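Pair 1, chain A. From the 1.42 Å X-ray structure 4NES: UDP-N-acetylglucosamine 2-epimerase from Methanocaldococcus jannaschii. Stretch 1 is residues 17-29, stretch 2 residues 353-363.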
# COMPACT_ATOMS: atom_id res chain seq x y z
N SER A 17 15.01 -16.46 -10.45
CA SER A 17 15.81 -17.66 -10.72
C SER A 17 17.20 -17.69 -10.06
O SER A 17 17.60 -18.75 -9.55
CB SER A 17 15.85 -18.01 -12.23
OG SER A 17 16.64 -17.12 -13.01
N PRO A 18 17.93 -16.55 -10.02
CA PRO A 18 19.22 -16.62 -9.32
C PRO A 18 19.08 -16.78 -7.81
O PRO A 18 19.99 -17.34 -7.17
CB PRO A 18 19.87 -15.27 -9.64
CG PRO A 18 19.20 -14.83 -10.94
CD PRO A 18 17.79 -15.30 -10.79
N ILE A 19 17.98 -16.29 -7.24
CA ILE A 19 17.72 -16.50 -5.81
C ILE A 19 17.40 -17.96 -5.53
O ILE A 19 17.92 -18.56 -4.56
CB ILE A 19 16.61 -15.55 -5.33
CG1 ILE A 19 17.16 -14.13 -5.29
CG2 ILE A 19 16.10 -15.98 -3.95
CD1 ILE A 19 16.10 -13.06 -5.19
N ILE A 20 16.59 -18.55 -6.39
CA ILE A 20 16.31 -19.98 -6.31
C ILE A 20 17.59 -20.81 -6.45
O ILE A 20 17.80 -21.75 -5.67
CB ILE A 20 15.24 -20.39 -7.35
CG1 ILE A 20 13.90 -19.76 -6.96
CG2 ILE A 20 15.15 -21.91 -7.49
CD1 ILE A 20 12.85 -19.74 -8.06
N ARG A 21 18.46 -20.46 -7.40
CA ARG A 21 19.75 -21.17 -7.56
C ARG A 21 20.55 -21.13 -6.26
O ARG A 21 21.14 -22.14 -5.82
CB ARG A 21 20.57 -20.54 -8.69
CG ARG A 21 20.12 -20.86 -10.12
CD ARG A 21 20.43 -22.31 -10.52
NE ARG A 21 19.37 -23.22 -10.11
CZ ARG A 21 18.26 -23.44 -10.80
NH1 ARG A 21 18.05 -22.80 -11.95
NH2 ARG A 21 17.35 -24.28 -10.35
N ALA A 22 20.55 -19.96 -5.62
CA ALA A 22 21.28 -19.80 -4.37
C ALA A 22 20.64 -20.57 -3.22
O ALA A 22 21.35 -21.22 -2.44
CB ALA A 22 21.42 -18.33 -4.02
N LEU A 23 19.32 -20.51 -3.10
CA LEU A 23 18.60 -21.26 -2.07
C LEU A 23 18.83 -22.77 -2.16
O LEU A 23 18.86 -23.45 -1.13
CB LEU A 23 17.10 -20.97 -2.13
CG LEU A 23 16.67 -19.60 -1.65
CD1 LEU A 23 15.23 -19.30 -2.07
CD2 LEU A 23 16.81 -19.51 -0.13
N GLU A 24 18.97 -23.28 -3.38
CA GLU A 24 19.19 -24.71 -3.60
C GLU A 24 20.50 -25.20 -3.00
O GLU A 24 20.67 -26.39 -2.76
CB GLU A 24 19.15 -25.04 -5.09
CG GLU A 24 17.77 -25.03 -5.68
CD GLU A 24 17.81 -25.12 -7.19
OE1 GLU A 24 18.93 -25.05 -7.75
OE2 GLU A 24 16.74 -25.26 -7.81
N LYS A 25 21.44 -24.28 -2.77
CA LYS A 25 22.74 -24.65 -2.20
C LYS A 25 22.75 -24.53 -0.68
O LYS A 25 23.81 -24.62 -0.06
CB LYS A 25 23.83 -23.74 -2.75
CG LYS A 25 23.95 -23.78 -4.27
CD LYS A 25 25.01 -22.80 -4.75
CE LYS A 25 25.19 -22.90 -6.26
NZ LYS A 25 23.92 -22.63 -7.01
N THR A 26 21.58 -24.33 -0.08
CA THR A 26 21.49 -24.16 1.36
C THR A 26 20.58 -25.20 2.00
O THR A 26 19.93 -25.98 1.31
CB THR A 26 20.91 -22.77 1.73
OG1 THR A 26 19.49 -22.75 1.50
CG2 THR A 26 21.58 -21.66 0.95
N ASN A 27 20.53 -25.17 3.33
CA ASN A 27 19.61 -26.01 4.09
C ASN A 27 18.29 -25.32 4.41
O ASN A 27 17.51 -25.80 5.24
CB ASN A 27 20.28 -26.43 5.40
CG ASN A 27 19.61 -27.62 6.04
OD1 ASN A 27 19.37 -28.64 5.39
ND2 ASN A 27 19.29 -27.50 7.33
N ILE A 28 18.02 -24.19 3.77
CA ILE A 28 16.83 -23.40 4.08
C ILE A 28 15.58 -24.14 3.61
O ILE A 28 15.57 -24.74 2.53
CB ILE A 28 16.92 -21.99 3.44
CG1 ILE A 28 18.08 -21.21 4.05
CG2 ILE A 28 15.61 -21.24 3.60
CD1 ILE A 28 18.51 -20.01 3.24
N ASP A 29 14.55 -24.13 4.45
CA ASP A 29 13.24 -24.65 4.09
C ASP A 29 12.48 -23.56 3.32
O ASP A 29 12.08 -22.55 3.90
CB ASP A 29 12.48 -25.01 5.37
CG ASP A 29 11.07 -25.53 5.10
OD1 ASP A 29 10.81 -26.00 3.98
OD2 ASP A 29 10.25 -25.46 6.03
N SER A 353 24.22 -11.24 -7.26
CA SER A 353 23.19 -10.63 -6.41
C SER A 353 22.32 -11.66 -5.71
O SER A 353 21.94 -11.48 -4.55
CB SER A 353 22.33 -9.70 -7.25
OG SER A 353 23.13 -8.70 -7.83
N GLY A 354 21.96 -12.73 -6.41
CA GLY A 354 21.14 -13.78 -5.82
C GLY A 354 21.81 -14.39 -4.60
O GLY A 354 21.18 -14.54 -3.56
N GLU A 355 23.09 -14.72 -4.72
CA GLU A 355 23.81 -15.30 -3.60
C GLU A 355 23.90 -14.31 -2.44
O GLU A 355 23.76 -14.71 -1.28
CB GLU A 355 25.19 -15.78 -4.05
CG GLU A 355 25.16 -17.07 -4.88
CD GLU A 355 25.01 -18.33 -4.05
OE1 GLU A 355 24.91 -18.24 -2.81
OE2 GLU A 355 25.01 -19.43 -4.65
N ARG A 356 24.12 -13.03 -2.74
CA ARG A 356 24.25 -12.03 -1.69
C ARG A 356 22.93 -11.85 -0.93
O ARG A 356 22.91 -11.76 0.30
CB ARG A 356 24.72 -10.69 -2.25
CG ARG A 356 24.68 -9.53 -1.26
CD ARG A 356 25.99 -9.31 -0.53
NE ARG A 356 26.02 -7.99 0.09
CZ ARG A 356 25.82 -7.74 1.38
NH1 ARG A 356 25.59 -8.73 2.21
NH2 ARG A 356 25.84 -6.49 1.82
N ILE A 357 21.82 -11.83 -1.68
CA ILE A 357 20.49 -11.73 -1.08
C ILE A 357 20.22 -12.89 -0.13
O ILE A 357 19.77 -12.67 1.00
CB ILE A 357 19.42 -11.68 -2.18
CG1 ILE A 357 19.46 -10.30 -2.84
CG2 ILE A 357 18.03 -11.93 -1.59
CD1 ILE A 357 18.66 -10.22 -4.14
N VAL A 358 20.53 -14.11 -0.55
CA VAL A 358 20.31 -15.27 0.30
C VAL A 358 21.20 -15.23 1.55
O VAL A 358 20.77 -15.59 2.64
CB VAL A 358 20.47 -16.59 -0.49
CG1 VAL A 358 20.39 -17.80 0.42
CG2 VAL A 358 19.38 -16.69 -1.54
N ARG A 359 22.45 -14.78 1.40
CA ARG A 359 23.33 -14.63 2.56
C ARG A 359 22.76 -13.62 3.57
O ARG A 359 22.73 -13.88 4.77
CB ARG A 359 24.75 -14.22 2.15
CG ARG A 359 25.72 -14.12 3.33
CD ARG A 359 27.10 -13.65 2.87
NE ARG A 359 27.96 -13.29 4.00
CZ ARG A 359 28.76 -14.14 4.63
NH1 ARG A 359 28.81 -15.41 4.26
NH2 ARG A 359 29.51 -13.72 5.65
N ILE A 360 22.28 -12.48 3.07
CA ILE A 360 21.70 -11.47 3.95
C ILE A 360 20.48 -12.01 4.70
O ILE A 360 20.34 -11.77 5.90
CB ILE A 360 21.34 -10.17 3.18
CG1 ILE A 360 22.62 -9.48 2.72
CG2 ILE A 360 20.50 -9.22 4.04
CD1 ILE A 360 22.43 -8.43 1.64
N LEU A 361 19.62 -12.75 4.01
CA LEU A 361 18.43 -13.29 4.65
C LEU A 361 18.81 -14.36 5.65
O LEU A 361 18.15 -14.51 6.67
CB LEU A 361 17.45 -13.85 3.61
CG LEU A 361 16.84 -12.82 2.67
CD1 LEU A 361 15.98 -13.54 1.65
CD2 LEU A 361 16.02 -11.78 3.44
N THR A 362 19.89 -15.09 5.38
CA THR A 362 20.35 -16.12 6.30
C THR A 362 20.82 -15.50 7.61
O THR A 362 20.45 -15.97 8.70
CB THR A 362 21.49 -16.94 5.68
OG1 THR A 362 20.99 -17.65 4.54
CG2 THR A 362 22.04 -17.96 6.68
N TYR A 363 21.62 -14.45 7.52
CA TYR A 363 22.16 -13.80 8.72
C TYR A 363 21.13 -12.89 9.40
O TYR A 363 21.09 -12.81 10.63
CB TYR A 363 23.43 -13.02 8.41
CG TYR A 363 24.68 -13.87 8.26
CD1 TYR A 363 24.95 -14.54 7.08
CD2 TYR A 363 25.59 -13.97 9.30
CE1 TYR A 363 26.10 -15.31 6.94
CE2 TYR A 363 26.74 -14.74 9.17
CZ TYR A 363 26.98 -15.40 7.99
OH TYR A 363 28.12 -16.16 7.85
O HOH W 1 23.77 -20.11 -1.68
O HOH W 2 24.10 -19.68 -6.95

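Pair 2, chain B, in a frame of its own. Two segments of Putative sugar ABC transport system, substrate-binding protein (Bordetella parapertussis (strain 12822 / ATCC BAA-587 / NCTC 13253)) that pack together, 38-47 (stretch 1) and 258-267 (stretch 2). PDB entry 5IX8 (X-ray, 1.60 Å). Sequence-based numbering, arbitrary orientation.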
# COMPACT_ATOMS: atom_id res chain seq x y z
N VAL B 38 -12.14 -10.70 -3.24
CA VAL B 38 -13.51 -11.22 -3.17
C VAL B 38 -14.18 -11.22 -4.54
O VAL B 38 -14.80 -12.20 -4.97
CB VAL B 38 -14.31 -10.40 -2.15
CG1 VAL B 38 -15.80 -10.73 -2.26
CG2 VAL B 38 -13.78 -10.68 -0.76
N ASP B 39 -14.05 -10.11 -5.27
CA ASP B 39 -14.71 -10.05 -6.56
C ASP B 39 -14.05 -10.96 -7.58
O ASP B 39 -14.73 -11.55 -8.43
CB ASP B 39 -14.75 -8.61 -7.07
CG ASP B 39 -15.56 -8.52 -8.32
OD1 ASP B 39 -16.79 -8.71 -8.21
OD2 ASP B 39 -14.97 -8.30 -9.41
N GLU B 40 -12.73 -11.09 -7.56
CA GLU B 40 -12.11 -12.02 -8.49
C GLU B 40 -12.45 -13.45 -8.12
O GLU B 40 -12.62 -14.30 -9.00
CB GLU B 40 -10.59 -11.79 -8.53
CG GLU B 40 -9.97 -12.49 -9.73
CD GLU B 40 -10.34 -11.86 -11.06
OE1 GLU B 40 -10.86 -10.71 -11.12
OE2 GLU B 40 -10.07 -12.52 -12.09
N ALA B 41 -12.56 -13.75 -6.82
CA ALA B 41 -12.86 -15.13 -6.43
C ALA B 41 -14.21 -15.59 -6.97
O ALA B 41 -14.35 -16.75 -7.39
CB ALA B 41 -12.82 -15.29 -4.91
N ARG B 42 -15.21 -14.70 -6.94
CA ARG B 42 -16.54 -15.11 -7.42
C ARG B 42 -16.59 -15.20 -8.95
O ARG B 42 -17.56 -15.72 -9.50
CB ARG B 42 -17.60 -14.15 -6.89
CG ARG B 42 -17.46 -12.75 -7.44
CD ARG B 42 -18.50 -11.79 -6.83
NE ARG B 42 -19.83 -11.94 -7.45
CZ ARG B 42 -20.23 -11.27 -8.55
NH1 ARG B 42 -19.39 -10.42 -9.15
NH2 ARG B 42 -21.44 -11.47 -9.04
N ARG B 43 -15.56 -14.70 -9.64
CA ARG B 43 -15.41 -14.91 -11.07
C ARG B 43 -14.65 -16.19 -11.38
O ARG B 43 -14.63 -16.63 -12.54
CB ARG B 43 -14.67 -13.72 -11.67
CG ARG B 43 -15.41 -12.43 -11.51
CD ARG B 43 -14.49 -11.32 -11.95
NE ARG B 43 -15.04 -9.98 -11.80
CZ ARG B 43 -15.36 -9.17 -12.80
NH1 ARG B 43 -15.24 -9.56 -14.05
NH2 ARG B 43 -15.77 -7.94 -12.52
N SER B 44 -14.05 -16.81 -10.37
CA SER B 44 -13.00 -17.77 -10.62
C SER B 44 -13.15 -19.07 -9.84
O SER B 44 -12.18 -19.84 -9.78
CB SER B 44 -11.63 -17.15 -10.27
OG SER B 44 -11.43 -15.91 -10.96
N ASN B 45 -14.30 -19.32 -9.22
CA ASN B 45 -14.54 -20.54 -8.43
C ASN B 45 -13.56 -20.69 -7.27
O ASN B 45 -13.05 -21.79 -6.99
CB ASN B 45 -14.52 -21.79 -9.32
CG ASN B 45 -15.02 -23.02 -8.57
OD1 ASN B 45 -15.98 -22.93 -7.79
ND2 ASN B 45 -14.37 -24.17 -8.80
N VAL B 46 -13.29 -19.59 -6.57
CA VAL B 46 -12.42 -19.58 -5.40
C VAL B 46 -13.26 -19.15 -4.22
O VAL B 46 -14.12 -18.26 -4.35
CB VAL B 46 -11.21 -18.64 -5.60
CG1 VAL B 46 -10.47 -18.43 -4.28
CG2 VAL B 46 -10.27 -19.26 -6.66
N GLU B 47 -13.05 -19.79 -3.07
CA GLU B 47 -13.80 -19.48 -1.86
C GLU B 47 -12.96 -18.62 -0.93
O GLU B 47 -11.83 -19.00 -0.59
CB GLU B 47 -14.22 -20.76 -1.15
CG GLU B 47 -15.05 -20.52 0.08
CD GLU B 47 -15.39 -21.81 0.79
OE1 GLU B 47 -15.15 -22.89 0.22
OE2 GLU B 47 -15.91 -21.75 1.93
N GLY B 258 -5.46 -7.40 -5.54
CA GLY B 258 -6.31 -8.48 -5.05
C GLY B 258 -6.71 -9.46 -6.14
O GLY B 258 -6.69 -10.67 -5.93
N ARG B 259 -7.08 -8.94 -7.32
CA ARG B 259 -7.42 -9.83 -8.43
C ARG B 259 -6.24 -10.68 -8.81
O ARG B 259 -6.38 -11.88 -9.11
CB ARG B 259 -7.88 -9.02 -9.64
CG ARG B 259 -9.09 -8.14 -9.38
CD ARG B 259 -9.64 -7.65 -10.74
NE ARG B 259 -10.76 -6.75 -10.54
CZ ARG B 259 -11.98 -7.14 -10.18
NH1 ARG B 259 -12.27 -8.44 -10.02
NH2 ARG B 259 -12.92 -6.21 -9.98
N LEU B 260 -5.06 -10.07 -8.88
CA LEU B 260 -3.87 -10.82 -9.23
C LEU B 260 -3.56 -11.89 -8.20
O LEU B 260 -3.14 -12.98 -8.56
CB LEU B 260 -2.68 -9.88 -9.40
CG LEU B 260 -2.78 -8.95 -10.59
CD1 LEU B 260 -1.70 -7.86 -10.51
CD2 LEU B 260 -2.68 -9.71 -11.93
N ILE B 261 -3.76 -11.61 -6.92
CA ILE B 261 -3.52 -12.65 -5.91
C ILE B 261 -4.35 -13.90 -6.21
O ILE B 261 -3.86 -15.03 -6.12
CB ILE B 261 -3.81 -12.07 -4.51
CG1 ILE B 261 -2.62 -11.16 -4.11
CG2 ILE B 261 -4.04 -13.19 -3.50
CD1 ILE B 261 -2.94 -10.20 -2.97
N VAL B 262 -5.61 -13.72 -6.57
CA VAL B 262 -6.46 -14.87 -6.89
C VAL B 262 -5.94 -15.60 -8.13
O VAL B 262 -5.85 -16.84 -8.16
CB VAL B 262 -7.92 -14.41 -7.08
CG1 VAL B 262 -8.79 -15.55 -7.63
CG2 VAL B 262 -8.46 -13.91 -5.75
N GLN B 263 -5.61 -14.84 -9.19
CA GLN B 263 -5.17 -15.50 -10.42
C GLN B 263 -3.84 -16.21 -10.24
O GLN B 263 -3.61 -17.28 -10.85
CB GLN B 263 -5.09 -14.47 -11.56
CG GLN B 263 -6.50 -14.00 -11.99
CD GLN B 263 -7.29 -15.13 -12.63
OE1 GLN B 263 -6.71 -16.04 -13.19
NE2 GLN B 263 -8.62 -15.09 -12.52
N TYR B 264 -2.94 -15.65 -9.43
CA TYR B 264 -1.67 -16.30 -9.15
C TYR B 264 -1.87 -17.54 -8.28
O TYR B 264 -1.23 -18.58 -8.51
CB TYR B 264 -0.69 -15.34 -8.44
CG TYR B 264 0.07 -14.37 -9.33
CD1 TYR B 264 -0.60 -13.49 -10.20
CD2 TYR B 264 1.47 -14.33 -9.29
CE1 TYR B 264 0.11 -12.63 -11.01
CE2 TYR B 264 2.21 -13.46 -10.10
CZ TYR B 264 1.53 -12.62 -10.95
OH TYR B 264 2.25 -11.75 -11.75
N ALA B 265 -2.76 -17.43 -7.28
CA ALA B 265 -3.00 -18.57 -6.38
C ALA B 265 -3.57 -19.77 -7.14
O ALA B 265 -3.18 -20.93 -6.86
CB ALA B 265 -3.95 -18.17 -5.24
N ILE B 266 -4.49 -19.54 -8.09
CA ILE B 266 -5.05 -20.68 -8.83
C ILE B 266 -3.95 -21.41 -9.58
O ILE B 266 -3.89 -22.65 -9.59
CB ILE B 266 -6.14 -20.22 -9.82
CG1 ILE B 266 -7.35 -19.66 -9.08
CG2 ILE B 266 -6.59 -21.38 -10.70
CD1 ILE B 266 -8.29 -18.85 -9.98
N ARG B 267 -3.06 -20.64 -10.21
CA ARG B 267 -1.97 -21.24 -10.96
C ARG B 267 -1.03 -21.99 -10.05
O ARG B 267 -0.62 -23.12 -10.35
CB ARG B 267 -1.24 -20.14 -11.75
CG ARG B 267 -2.10 -19.70 -12.93
CD ARG B 267 -1.54 -18.42 -13.52
NE ARG B 267 -2.18 -18.13 -14.80
CZ ARG B 267 -3.34 -17.51 -14.92
NH1 ARG B 267 -3.99 -17.03 -13.85
NH2 ARG B 267 -3.82 -17.34 -16.13
O HOH W 3 -11.28 -15.59 -13.70

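Pairs 1 and 2 place two helical segments against each other in nearly the same way: the backbones of 14 central residues superpose with an RMSD of 0.6 Å. In both, the N-to-C directions of the helices diverge moderately, by 58° in pair 1 and 39° in pair 2, and the axes approach to 7.7 and 8.2 Å. The buried surface is almost identical, 426 and 427 Å².

One shared element is a valine. Val A358 and Val B262 coincide, both with chi1 in the t well and both directed toward the partner segment. Val A358 CG2 lies 3.6 Å from Ala A22 CB and 4.0 Å from Leu A23 CG, while its CG1 is 4.0 Å from Ile A28 CD1. Val B262 meets a different set: its CB is 3.9 Å from Glu B40 CG, and its CG1 is 4.1 Å from Val B46 CG2.

The sharpest difference is at Ala A22 and Glu B40, which both point toward the other helix. The small Ala A22 lets Glu A355 fold over it, with Ala A22 CB 3.6 Å from Glu A355 CD. At the position of Glu A355, pair 2 has Arg B259, and the charges are arranged anew. Arg B259 NH1 forms salt bridges with Asp B39 OD2 (2.8 Å) and Glu B40 OE1 (2.9 Å), both acceptors lying at the guanidinium edge. The other carboxylate oxygen, Glu B40 OE2, accepts a hydrogen bond from Gln B263 NE2 at 3.0 Å. Pair 1 has no direct hydrogen bond across the contact; water 2 instead links Lys A25 NZ (3.0 Å) to Glu A355 OE2 (2.5 Å).

Lys A25 matches Arg B43. Lys A25 NZ remains 4.1 Å from Glu A355 OE2, beyond a salt bridge, whereas Arg B43 NE comes within 3.6 Å of the like-charged Arg B259 NH1. Asp B39 OD2 reconciles these two arginines, since it also forms a salt bridge with Arg B43 NE at 2.9 Å.

Thr A26 and Ser B44 both point inward and use their hydroxyls within their own segments, Thr A26 OG1 donating to Leu A23 O and Ser B44 OG to Glu B40 O, each at 2.8 Å. Their carbons face the partner: Thr A26 CG2 is 4.1 Å from Val A358 CG1, and Ser B44 CB is 3.8 Å from Ile B266 CD1. Ile B266 matches Thr A362, whose OG1 lies 3.7 Å from Ile A28 CD1.

Gly A354 and Gly B258 also match; in pair 1 an ideal CB on Gly A354 would lie 2.6 Å from Pro A18 O, a clash.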